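Local structure of UL37 (Suid herpesvirus 1, 5J2Z) at residues A[82-87]-A[174-179]; A[157-162]-A[183-188]; A[311-316]-A[355-360]; A[378-383]-A[403-408]. The protein is an alpha-herpesvirus tegument protein that probably guides retrograde axonal transport to promote neuroinvasion, this chain being its N-terminal half. The protein carries 5 engineered substitutions. All coordinates share one frame; numbering follows the deposited sequence.

Contacts 1 and 2 are buried, and both use helix 175-188. They touch each other through Asp85 and Tyr183. Contact 4 is partly buried. Contact 3 lies at the surface, with its centre about 33 Å from the centre of the chain. Helix 347-358 of contact 3 is followed in the chain by helix 366-385 of contact 4. The chemistry differs from place to place. Contact 1 joins its segments through a shared calcium ion, whereas the calcium ions of contact 3 bind one segment or the other. Contact 2 is mainly apolar. Contact 4 pairs one arginine hydrogen bond with aliphatic side chains.

Contact 1: A[82-87]-A[174-179]; sequences HDWDEG and MDFVQD. With CA (calcium ion), chain C; CA (calcium ion), chain B; CA (calcium ion), chain G; CA (calcium ion), chain J.
The indole of Trp84 meets Phe176 and Asp179 along its edge. Its NE1 donates to Phe176 O (3.1 Å, N-H...O angle 141°). The bond is bent, but it lies in the carbonyl plane and uses a lone pair. Trp84 CD1 has Asp179 OD2 beside it, close to the ring plane, at 3.7 Å. One face of the indole carries the imidazole of His82, whose CD2 sits over the centre of the ring system. Phe134 also stacks on Trp84. The Phe176 ring takes Trp84 CZ2 at its edge and has Val177 CG2 over one face. The His82 ring is fixed from its own edge, where NE2 donates to Gly87 O at 2.8 Å.

Near the same indole edge, a calcium ion joins the two segments. It binds His82 O at 2.5 Å and Asp179 OD2 at 2.3 Å, with three further ligand atoms from elsewhere. The CG of Asp179 lies anti to the backbone N (chi1 -158°), which brings its carboxylate to the metal. Farther out, Asp83 OD2 bridges two more calcium ions. One is shared with Asp85 OD2 and the other with Glu86 OE1. Asp83 OD1 also accepts from Asp85 N, which makes an Asx turn; the shared calcium ions link the three carboxylates. The whole is an acidic calcium-binding loop, docked by its tryptophan and a shared metal onto the first turn of helix 175-188.

Contact 2: A[157-162]-A[183-188]; sequences EQTARA and YVAQHT
Ala160 CB meets Val184 CG1 at 3.9 Å, and beside this pair the methyl CG2 of Thr159 lies against Ala185 CA at 3.8 Å. The Thr159 methyl also comes within 3.5 Å of Thr188 OG1. That methyl is anti to its own backbone N, while OG1 sits beside that N (chi1 -74° for OG1). CG2 packs on the helix, and OG1 makes a hydrogen bond with Asn189 OD1, just past the helix end.

A backbone bond from Arg161 N to Gln158 O, 3.1 Å long, closes the turn that presents Thr159 and Ala160. Ala160 has a positive phi of 74°, as its place in the turn requires. Pro390 covers Ala160 from a loop, and Arg161 NH2 bonds to Arg434 O. On the helix, Val184 also packs on Phe134 and Ala137 of helix 120-137. One turn of the helix is braced by His187 ND1, which donates to Tyr183 O at 2.8 Å, close to the imidazole plane. The arrangement is a type II beta turn whose two central residues press on the last turns of helix 175-188.

Contact 3: A[311-316]-A[355-360]; sequences ADLDHT and RAVLDR. With CA (calcium ion), chain D; CA (calcium ion), chain F; CA (calcium ion), chain E.
A calcium-binding loop, 311-316, packs through Ala311 and Leu313 on the last part of helix 347-358. Ala311 CB meets Ala356 CB at 4.0 Å. Leu313 carries most of the apolar contact: its CD1 touches Ala356 O at 3.3 Å and Val357 CG2 at 4.0 Å. The CG of Leu313 is anti to the carbonyl carbon (chi1 -64°), which directs the branch at the helix. Arg360 bends at chi2 (-62°) and reaches across to the loop. Its guanidinium has Leu313 CB over one face, and NH2 lies 3.6 Å from Asp314 CB. NH2 is also close to Asp314 N, but both are donors and no hydrogen bond forms.

Asp312 is the centre of an inverse gamma turn. Its carbonyl O accepts from both His315 N and Thr316 N. One calcium ion is held by Asp312 OD1 at 2.4 Å and by both carboxylate oxygens of Asp314. A second ion binds Asp314 OD2. His315 ND1 donates to Asp314 OD1 at 2.9 Å, from above the carboxylate plane. Asp359 holds another calcium ion with both oxygens.

No hydrogen bond crosses this contact, and Asp314 OD1 and Arg360 NH2 stay 5.3 Å apart. The join rests on van der Waals contact, aliphatic groups with each other and with the Arg360 guanidinium. The calcium ions probably offset much of the carboxylate charge, and the His315 bond steadies Asp314. Arg360 may add a weak long-range attraction.

Contact 4: A[378-383]-A[403-408]; sequences GGVVHR and DTLEPL. With NA (sodium ion), chain L.
Two groups grip Thr404 OG1. It accepts a hydrogen bond from Arg383 NH2, and it makes another with Val401 O, in the turn before it. The bond from Arg383 NH2 to Thr404 OG1 is 3.1 Å long and nearly straight, at 171°. The hydroxyl lies at the guanidinium edge, close to its plane. Arg383 gets there by a bend at chi3 (-84°) in a chain that is otherwise extended beyond CB. The hydroxyl of Thr404 stands between the backbone N and the carbonyl carbon (chi1 72°), a rotation that turns it to the arginine. Leu408 CD1 lies 4.1 Å from Arg383 NH2, coming from the opposite direction. Leu405 CD2 is also near NH2, at 4.3 Å.

The contact joins two helices of this all-alpha half of the protein. Helix 366-385 meets the start of the short helix 405-409, and helix 392-403 comes between them in the chain. Val401 of that helix packs on both Val380 and Arg383. The apolar part of the contact is small. Val380 CG2 touches Leu405 CD2 at 3.8 Å, the two side chains crossing at a slant. Val427 of helix 422-431 covers Val380 as well.

Arg383 belongs to a calcium site seen in this protein, together with Asp386 and Asp387, whose side chains are each about 6 Å from its own. A calcium ion lies about 7 Å from the Arg383 side chain. Next to Thr404, Asp403 OD2 binds a sodium ion at 2.4 Å, and Asp403 OD1 accepts from a water that also binds the sodium.

Contact 1: A[82-87]-A[174-179]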
# COMPACT_ATOMS: atom_id res chain seq x y z
N HIS A 82 -5.38 -1.13 16.55
CA HIS A 82 -6.69 -0.61 16.17
C HIS A 82 -7.20 -1.32 14.92
O HIS A 82 -6.46 -1.53 13.96
CB HIS A 82 -6.62 0.90 15.91
CG HIS A 82 -7.93 1.51 15.52
ND1 HIS A 82 -9.09 1.29 16.23
CD2 HIS A 82 -8.26 2.33 14.50
CE1 HIS A 82 -10.08 1.95 15.66
NE2 HIS A 82 -9.60 2.60 14.61
N ASP A 83 -8.50 -1.63 14.92
CA ASP A 83 -9.20 -2.21 13.78
C ASP A 83 -9.66 -1.08 12.85
O ASP A 83 -10.68 -0.45 13.10
CB ASP A 83 -10.37 -3.04 14.28
CG ASP A 83 -11.21 -3.65 13.16
OD1 ASP A 83 -11.04 -3.27 11.98
OD2 ASP A 83 -12.04 -4.53 13.46
N TRP A 84 -8.94 -0.85 11.76
CA TRP A 84 -9.24 0.35 10.98
C TRP A 84 -10.57 0.29 10.22
O TRP A 84 -10.99 1.32 9.67
CB TRP A 84 -8.09 0.66 10.02
CG TRP A 84 -7.04 1.42 10.77
CD1 TRP A 84 -5.83 0.94 11.23
CD2 TRP A 84 -7.14 2.76 11.24
NE1 TRP A 84 -5.17 1.92 11.92
CE2 TRP A 84 -5.95 3.05 11.94
CE3 TRP A 84 -8.11 3.76 11.12
CZ2 TRP A 84 -5.71 4.30 12.52
CZ3 TRP A 84 -7.87 5.00 11.69
CH2 TRP A 84 -6.68 5.26 12.38
N ASP A 85 -11.27 -0.84 10.19
CA ASP A 85 -12.62 -0.83 9.65
C ASP A 85 -13.55 0.10 10.42
O ASP A 85 -14.56 0.55 9.86
CB ASP A 85 -13.21 -2.24 9.63
CG ASP A 85 -12.38 -3.20 8.84
OD1 ASP A 85 -11.82 -2.82 7.79
OD2 ASP A 85 -12.30 -4.36 9.28
N GLU A 86 -13.27 0.36 11.71
CA GLU A 86 -14.07 1.29 12.50
C GLU A 86 -13.72 2.75 12.24
O GLU A 86 -14.39 3.64 12.79
CB GLU A 86 -13.93 1.04 14.00
CG GLU A 86 -13.45 -0.33 14.41
CD GLU A 86 -14.59 -1.28 14.64
OE1 GLU A 86 -14.37 -2.32 15.30
OE2 GLU A 86 -15.69 -0.98 14.17
N GLY A 87 -12.68 3.03 11.45
CA GLY A 87 -12.28 4.41 11.22
C GLY A 87 -11.79 5.11 12.49
O GLY A 87 -11.37 4.49 13.47
N MET A 174 4.34 4.32 16.04
CA MET A 174 3.23 3.70 16.75
C MET A 174 2.51 2.70 15.85
O MET A 174 2.35 2.92 14.64
CB MET A 174 2.28 4.78 17.27
CG MET A 174 3.00 5.77 18.20
SD MET A 174 1.99 7.02 19.02
CE MET A 174 3.26 7.87 19.94
N ASP A 175 2.08 1.58 16.44
CA ASP A 175 1.50 0.50 15.66
C ASP A 175 0.24 0.95 14.92
O ASP A 175 0.07 0.65 13.73
CB ASP A 175 1.19 -0.70 16.56
CG ASP A 175 2.44 -1.26 17.27
OD1 ASP A 175 3.58 -0.92 16.88
OD2 ASP A 175 2.29 -2.06 18.24
N PHE A 176 -0.67 1.68 15.60
CA PHE A 176 -1.91 2.06 14.93
C PHE A 176 -1.66 3.00 13.76
O PHE A 176 -2.46 3.04 12.82
CB PHE A 176 -2.92 2.67 15.93
CG PHE A 176 -2.61 4.09 16.33
CD1 PHE A 176 -1.74 4.36 17.38
CD2 PHE A 176 -3.20 5.16 15.67
CE1 PHE A 176 -1.44 5.67 17.75
CE2 PHE A 176 -2.90 6.47 16.03
CZ PHE A 176 -2.02 6.73 17.08
N VAL A 177 -0.55 3.75 13.78
CA VAL A 177 -0.22 4.60 12.64
C VAL A 177 0.26 3.75 11.48
O VAL A 177 -0.17 3.93 10.33
CB VAL A 177 0.84 5.64 13.04
CG1 VAL A 177 1.34 6.34 11.80
CG2 VAL A 177 0.25 6.64 13.97
N GLN A 178 1.17 2.82 11.75
CA GLN A 178 1.71 1.97 10.70
C GLN A 178 0.62 1.10 10.09
O GLN A 178 0.59 0.88 8.86
CB GLN A 178 2.85 1.13 11.29
CG GLN A 178 4.10 1.96 11.56
CD GLN A 178 4.69 2.52 10.27
OE1 GLN A 178 4.86 1.80 9.28
NE2 GLN A 178 4.99 3.80 10.27
N ASP A 179 -0.31 0.61 10.91
CA ASP A 179 -1.41 -0.18 10.37
C ASP A 179 -2.33 0.67 9.50
O ASP A 179 -2.93 0.16 8.56
CB ASP A 179 -2.18 -0.83 11.53
CG ASP A 179 -2.97 -2.06 11.10
OD1 ASP A 179 -2.52 -2.81 10.20
OD2 ASP A 179 -4.04 -2.29 11.69
CA CA C . -12.29 -5.61 11.12
CA CA B . -14.30 -4.50 14.51
CA CA G . -5.54 -3.62 12.84
CA CA J . -17.63 -2.58 13.30
O HOH W 1 -13.13 -4.77 16.54

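Contact 2: A[157-162]-A[183-188]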
# COMPACT_ATOMS: atom_id res chain seq x y z
N GLU A 157 3.09 7.60 -5.05
CA GLU A 157 4.09 8.30 -4.25
C GLU A 157 3.44 9.25 -3.24
O GLU A 157 4.04 9.55 -2.20
CB GLU A 157 5.04 9.09 -5.16
CG GLU A 157 5.59 8.30 -6.35
CD GLU A 157 4.84 8.56 -7.66
OE1 GLU A 157 5.18 9.54 -8.37
OE2 GLU A 157 3.91 7.79 -7.97
N GLN A 158 2.24 9.76 -3.54
CA GLN A 158 1.48 10.61 -2.63
C GLN A 158 0.58 9.81 -1.70
O GLN A 158 -0.06 10.41 -0.83
CB GLN A 158 0.60 11.59 -3.42
CG GLN A 158 1.34 12.75 -4.08
CD GLN A 158 0.42 13.63 -4.93
OE1 GLN A 158 -0.80 13.64 -4.76
NE2 GLN A 158 1.02 14.37 -5.86
N THR A 159 0.50 8.49 -1.90
CA THR A 159 -0.40 7.67 -1.10
C THR A 159 -0.02 7.76 0.38
O THR A 159 1.04 7.27 0.78
CB THR A 159 -0.40 6.22 -1.59
OG1 THR A 159 -1.14 6.14 -2.83
CG2 THR A 159 -1.03 5.27 -0.54
N ALA A 160 -0.88 8.40 1.18
CA ALA A 160 -0.74 8.45 2.62
C ALA A 160 0.37 9.38 3.06
O ALA A 160 0.83 9.31 4.21
CB ALA A 160 -0.52 7.05 3.21
N ARG A 161 0.81 10.27 2.18
CA ARG A 161 1.97 11.10 2.51
C ARG A 161 1.65 12.14 3.57
O ARG A 161 2.51 12.47 4.39
CB ARG A 161 2.50 11.76 1.24
CG ARG A 161 3.52 10.90 0.55
CD ARG A 161 4.75 10.79 1.42
NE ARG A 161 5.49 9.57 1.13
CZ ARG A 161 6.68 9.27 1.66
NH1 ARG A 161 7.27 10.12 2.50
NH2 ARG A 161 7.27 8.13 1.33
N ALA A 162 0.43 12.68 3.59
CA ALA A 162 0.08 13.60 4.66
C ALA A 162 0.08 12.91 6.02
O ALA A 162 0.10 13.59 7.05
CB ALA A 162 -1.28 14.26 4.40
N TYR A 183 -3.64 0.35 5.64
CA TYR A 183 -5.05 0.42 5.28
C TYR A 183 -5.29 1.42 4.16
O TYR A 183 -6.06 1.15 3.23
CB TYR A 183 -5.87 0.78 6.52
CG TYR A 183 -7.36 0.54 6.41
CD1 TYR A 183 -7.91 -0.69 6.72
CD2 TYR A 183 -8.20 1.56 6.02
CE1 TYR A 183 -9.27 -0.90 6.64
CE2 TYR A 183 -9.56 1.36 5.93
CZ TYR A 183 -10.09 0.13 6.24
OH TYR A 183 -11.46 -0.05 6.15
N VAL A 184 -4.67 2.60 4.24
CA VAL A 184 -4.87 3.62 3.22
C VAL A 184 -4.35 3.14 1.86
O VAL A 184 -5.01 3.30 0.83
CB VAL A 184 -4.22 4.95 3.64
CG1 VAL A 184 -4.17 5.90 2.47
CG2 VAL A 184 -4.99 5.59 4.84
N ALA A 185 -3.14 2.58 1.85
CA ALA A 185 -2.58 2.03 0.62
C ALA A 185 -3.54 1.00 0.01
O ALA A 185 -3.91 1.08 -1.17
CB ALA A 185 -1.21 1.40 0.92
N GLN A 186 -3.98 0.05 0.83
CA GLN A 186 -4.93 -0.97 0.39
C GLN A 186 -6.18 -0.37 -0.25
O GLN A 186 -6.78 -0.99 -1.14
CB GLN A 186 -5.32 -1.85 1.57
CG GLN A 186 -6.44 -2.83 1.26
CD GLN A 186 -6.78 -3.70 2.46
OE1 GLN A 186 -6.81 -3.22 3.60
NE2 GLN A 186 -7.02 -4.99 2.21
N HIS A 187 -6.58 0.83 0.17
CA HIS A 187 -7.84 1.39 -0.31
C HIS A 187 -7.69 2.44 -1.40
O HIS A 187 -8.70 2.87 -1.94
CB HIS A 187 -8.64 1.96 0.87
CG HIS A 187 -9.29 0.90 1.69
ND1 HIS A 187 -8.69 0.33 2.79
CD2 HIS A 187 -10.46 0.23 1.51
CE1 HIS A 187 -9.47 -0.62 3.27
NE2 HIS A 187 -10.55 -0.69 2.52
N THR A 188 -6.47 2.80 -1.78
CA THR A 188 -6.29 3.84 -2.79
C THR A 188 -5.55 3.37 -4.04
O THR A 188 -5.96 3.70 -5.15
CB THR A 188 -5.59 5.07 -2.16
OG1 THR A 188 -4.20 4.83 -1.98
CG2 THR A 188 -6.15 5.32 -0.81

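Contact 3: A[311-316]-A[355-360]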
# COMPACT_ATOMS: atom_id res chain seq x y z
N ALA A 311 1.05 -12.54 -28.06
CA ALA A 311 1.51 -13.83 -27.57
C ALA A 311 1.70 -14.87 -28.68
O ALA A 311 2.17 -15.98 -28.40
CB ALA A 311 0.55 -14.37 -26.49
N ASP A 312 1.35 -14.54 -29.93
CA ASP A 312 1.47 -15.50 -31.03
C ASP A 312 2.83 -15.29 -31.70
O ASP A 312 2.95 -14.79 -32.83
CB ASP A 312 0.31 -15.34 -32.00
CG ASP A 312 0.15 -16.53 -32.94
OD1 ASP A 312 0.79 -17.59 -32.73
OD2 ASP A 312 -0.63 -16.40 -33.89
N LEU A 313 3.87 -15.71 -30.98
CA LEU A 313 5.25 -15.35 -31.29
C LEU A 313 5.77 -16.00 -32.58
O LEU A 313 6.65 -15.43 -33.22
CB LEU A 313 6.15 -15.72 -30.11
CG LEU A 313 5.83 -14.93 -28.84
CD1 LEU A 313 6.62 -15.47 -27.65
CD2 LEU A 313 6.14 -13.47 -29.07
N ASP A 314 5.26 -17.17 -32.96
CA ASP A 314 5.73 -17.75 -34.21
C ASP A 314 5.15 -17.04 -35.44
O ASP A 314 5.69 -17.20 -36.54
CB ASP A 314 5.43 -19.26 -34.25
CG ASP A 314 3.96 -19.56 -34.14
OD1 ASP A 314 3.16 -18.59 -34.05
OD2 ASP A 314 3.60 -20.75 -34.12
N HIS A 315 4.08 -16.25 -35.27
CA HIS A 315 3.51 -15.46 -36.36
C HIS A 315 3.83 -13.98 -36.29
O HIS A 315 4.01 -13.34 -37.33
CB HIS A 315 1.99 -15.61 -36.39
CG HIS A 315 1.55 -16.86 -37.07
ND1 HIS A 315 1.50 -18.07 -36.42
CD2 HIS A 315 1.22 -17.10 -38.36
CE1 HIS A 315 1.11 -19.00 -37.27
NE2 HIS A 315 0.93 -18.44 -38.45
N THR A 316 3.88 -13.40 -35.10
CA THR A 316 3.81 -11.95 -34.95
C THR A 316 4.88 -11.50 -33.98
O THR A 316 5.16 -12.18 -32.99
CB THR A 316 2.40 -11.56 -34.46
OG1 THR A 316 1.49 -11.73 -35.55
CG2 THR A 316 2.34 -10.10 -33.92
N ARG A 355 4.50 -15.77 -19.63
CA ARG A 355 4.48 -17.21 -19.89
C ARG A 355 4.83 -17.52 -21.34
O ARG A 355 5.61 -18.44 -21.61
CB ARG A 355 3.11 -17.78 -19.53
CG ARG A 355 3.04 -19.29 -19.48
CD ARG A 355 1.99 -19.77 -18.47
NE ARG A 355 0.81 -18.90 -18.41
CZ ARG A 355 0.45 -18.17 -17.35
NH1 ARG A 355 1.15 -18.22 -16.22
NH2 ARG A 355 -0.63 -17.42 -17.41
N ALA A 356 4.27 -16.77 -22.29
CA ALA A 356 4.50 -17.03 -23.71
C ALA A 356 5.95 -16.74 -24.12
O ALA A 356 6.48 -17.39 -25.02
CB ALA A 356 3.54 -16.19 -24.54
N VAL A 357 6.60 -15.76 -23.50
CA VAL A 357 7.96 -15.44 -23.89
C VAL A 357 8.97 -16.36 -23.21
O VAL A 357 9.89 -16.87 -23.86
CB VAL A 357 8.28 -13.96 -23.61
CG1 VAL A 357 9.78 -13.70 -23.76
CG2 VAL A 357 7.51 -13.06 -24.57
N LEU A 358 8.81 -16.60 -21.90
CA LEU A 358 9.76 -17.45 -21.20
C LEU A 358 9.70 -18.90 -21.67
O LEU A 358 10.67 -19.64 -21.49
CB LEU A 358 9.53 -17.38 -19.69
CG LEU A 358 9.81 -15.98 -19.12
CD1 LEU A 358 9.97 -16.02 -17.62
CD2 LEU A 358 11.04 -15.40 -19.79
N ASP A 359 8.58 -19.32 -22.29
CA ASP A 359 8.54 -20.62 -22.92
C ASP A 359 9.54 -20.72 -24.07
O ASP A 359 10.02 -21.81 -24.38
CB ASP A 359 7.12 -20.91 -23.41
CG ASP A 359 6.84 -22.38 -23.56
OD1 ASP A 359 7.44 -23.19 -22.81
OD2 ASP A 359 6.01 -22.75 -24.43
N ARG A 360 9.87 -19.59 -24.70
CA ARG A 360 10.89 -19.56 -25.75
C ARG A 360 12.32 -19.50 -25.20
O ARG A 360 13.27 -19.57 -25.98
CB ARG A 360 10.66 -18.37 -26.68
CG ARG A 360 9.35 -18.40 -27.48
CD ARG A 360 9.32 -19.62 -28.40
NE ARG A 360 8.42 -19.42 -29.55
CZ ARG A 360 8.75 -18.80 -30.69
NH1 ARG A 360 9.96 -18.28 -30.86
NH2 ARG A 360 7.86 -18.69 -31.67
CA CA D . 1.44 -19.93 -32.50
CA CA F . 5.91 -25.16 -24.03
CA CA E . 3.28 -23.07 -33.46
O HOH W 2 2.21 -22.92 -35.38

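Contact 4: A[378-383]-A[403-408]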
# COMPACT_ATOMS: atom_id res chain seq x y z
N GLY A 378 6.72 -6.06 -15.26
CA GLY A 378 5.33 -5.63 -15.12
C GLY A 378 4.56 -6.42 -14.08
O GLY A 378 3.82 -5.85 -13.28
N GLY A 379 4.73 -7.74 -14.08
CA GLY A 379 4.02 -8.56 -13.11
C GLY A 379 4.49 -8.32 -11.70
O GLY A 379 3.72 -8.52 -10.75
N VAL A 380 5.74 -7.90 -11.53
CA VAL A 380 6.23 -7.56 -10.20
C VAL A 380 5.60 -6.25 -9.73
O VAL A 380 5.07 -6.15 -8.60
CB VAL A 380 7.76 -7.49 -10.21
CG1 VAL A 380 8.27 -7.06 -8.83
CG2 VAL A 380 8.36 -8.86 -10.66
N VAL A 381 5.60 -5.24 -10.61
CA VAL A 381 4.97 -3.96 -10.30
C VAL A 381 3.51 -4.18 -9.88
O VAL A 381 3.07 -3.66 -8.85
CB VAL A 381 5.09 -3.01 -11.51
CG1 VAL A 381 4.15 -1.82 -11.36
CG2 VAL A 381 6.55 -2.55 -11.68
N HIS A 382 2.74 -4.94 -10.67
CA HIS A 382 1.32 -5.14 -10.33
C HIS A 382 1.15 -5.89 -9.00
O HIS A 382 0.13 -5.72 -8.33
CB HIS A 382 0.58 -5.91 -11.43
CG HIS A 382 0.37 -5.14 -12.70
ND1 HIS A 382 -0.61 -4.18 -12.83
CD2 HIS A 382 0.99 -5.21 -13.90
CE1 HIS A 382 -0.57 -3.68 -14.05
NE2 HIS A 382 0.40 -4.28 -14.72
N ARG A 383 2.11 -6.75 -8.61
CA ARG A 383 2.04 -7.35 -7.27
C ARG A 383 2.25 -6.29 -6.19
O ARG A 383 1.58 -6.31 -5.15
CB ARG A 383 3.09 -8.46 -7.12
CG ARG A 383 2.80 -9.74 -7.87
CD ARG A 383 3.49 -10.92 -7.22
NE ARG A 383 4.88 -11.11 -7.62
CZ ARG A 383 5.83 -11.61 -6.83
NH1 ARG A 383 5.53 -11.96 -5.57
NH2 ARG A 383 7.07 -11.76 -7.27
N ASP A 403 12.60 -10.89 -2.64
CA ASP A 403 13.33 -12.10 -2.33
C ASP A 403 12.94 -13.26 -3.24
O ASP A 403 13.73 -14.21 -3.38
CB ASP A 403 13.12 -12.49 -0.86
CG ASP A 403 14.21 -13.42 -0.33
OD1 ASP A 403 15.41 -13.15 -0.58
OD2 ASP A 403 13.87 -14.41 0.35
N THR A 404 11.76 -13.20 -3.88
CA THR A 404 11.34 -14.23 -4.83
C THR A 404 11.88 -14.04 -6.24
O THR A 404 11.61 -14.89 -7.10
CB THR A 404 9.80 -14.32 -4.92
OG1 THR A 404 9.26 -13.18 -5.62
CG2 THR A 404 9.16 -14.43 -3.57
N LEU A 405 12.63 -12.97 -6.53
CA LEU A 405 12.96 -12.70 -7.93
C LEU A 405 14.08 -13.60 -8.43
O LEU A 405 14.04 -14.05 -9.58
CB LEU A 405 13.35 -11.23 -8.11
CG LEU A 405 12.25 -10.25 -7.72
CD1 LEU A 405 12.70 -8.81 -7.93
CD2 LEU A 405 10.97 -10.57 -8.52
N GLU A 406 15.08 -13.85 -7.60
CA GLU A 406 16.18 -14.70 -8.05
C GLU A 406 15.71 -16.13 -8.30
O GLU A 406 16.02 -16.69 -9.36
CB GLU A 406 17.34 -14.62 -7.05
CG GLU A 406 18.70 -14.92 -7.65
CD GLU A 406 19.24 -16.26 -7.20
OE1 GLU A 406 19.22 -16.51 -5.98
OE2 GLU A 406 19.67 -17.07 -8.06
N PRO A 407 14.95 -16.77 -7.40
CA PRO A 407 14.46 -18.12 -7.72
C PRO A 407 13.51 -18.15 -8.91
O PRO A 407 13.48 -19.14 -9.64
CB PRO A 407 13.75 -18.55 -6.42
CG PRO A 407 14.26 -17.59 -5.36
CD PRO A 407 14.59 -16.32 -6.05
N LEU A 408 12.74 -17.08 -9.12
CA LEU A 408 11.83 -17.06 -10.26
C LEU A 408 12.58 -16.81 -11.57
O LEU A 408 12.29 -17.47 -12.57
CB LEU A 408 10.77 -15.97 -10.07
CG LEU A 408 9.57 -16.33 -9.19
CD1 LEU A 408 8.63 -15.13 -9.08
CD2 LEU A 408 8.87 -17.56 -9.74
NA NA L . 15.50 -15.28 1.86
O HOH W 3 17.07 -14.96 -0.23
O HOH W 4 13.40 -16.39 2.20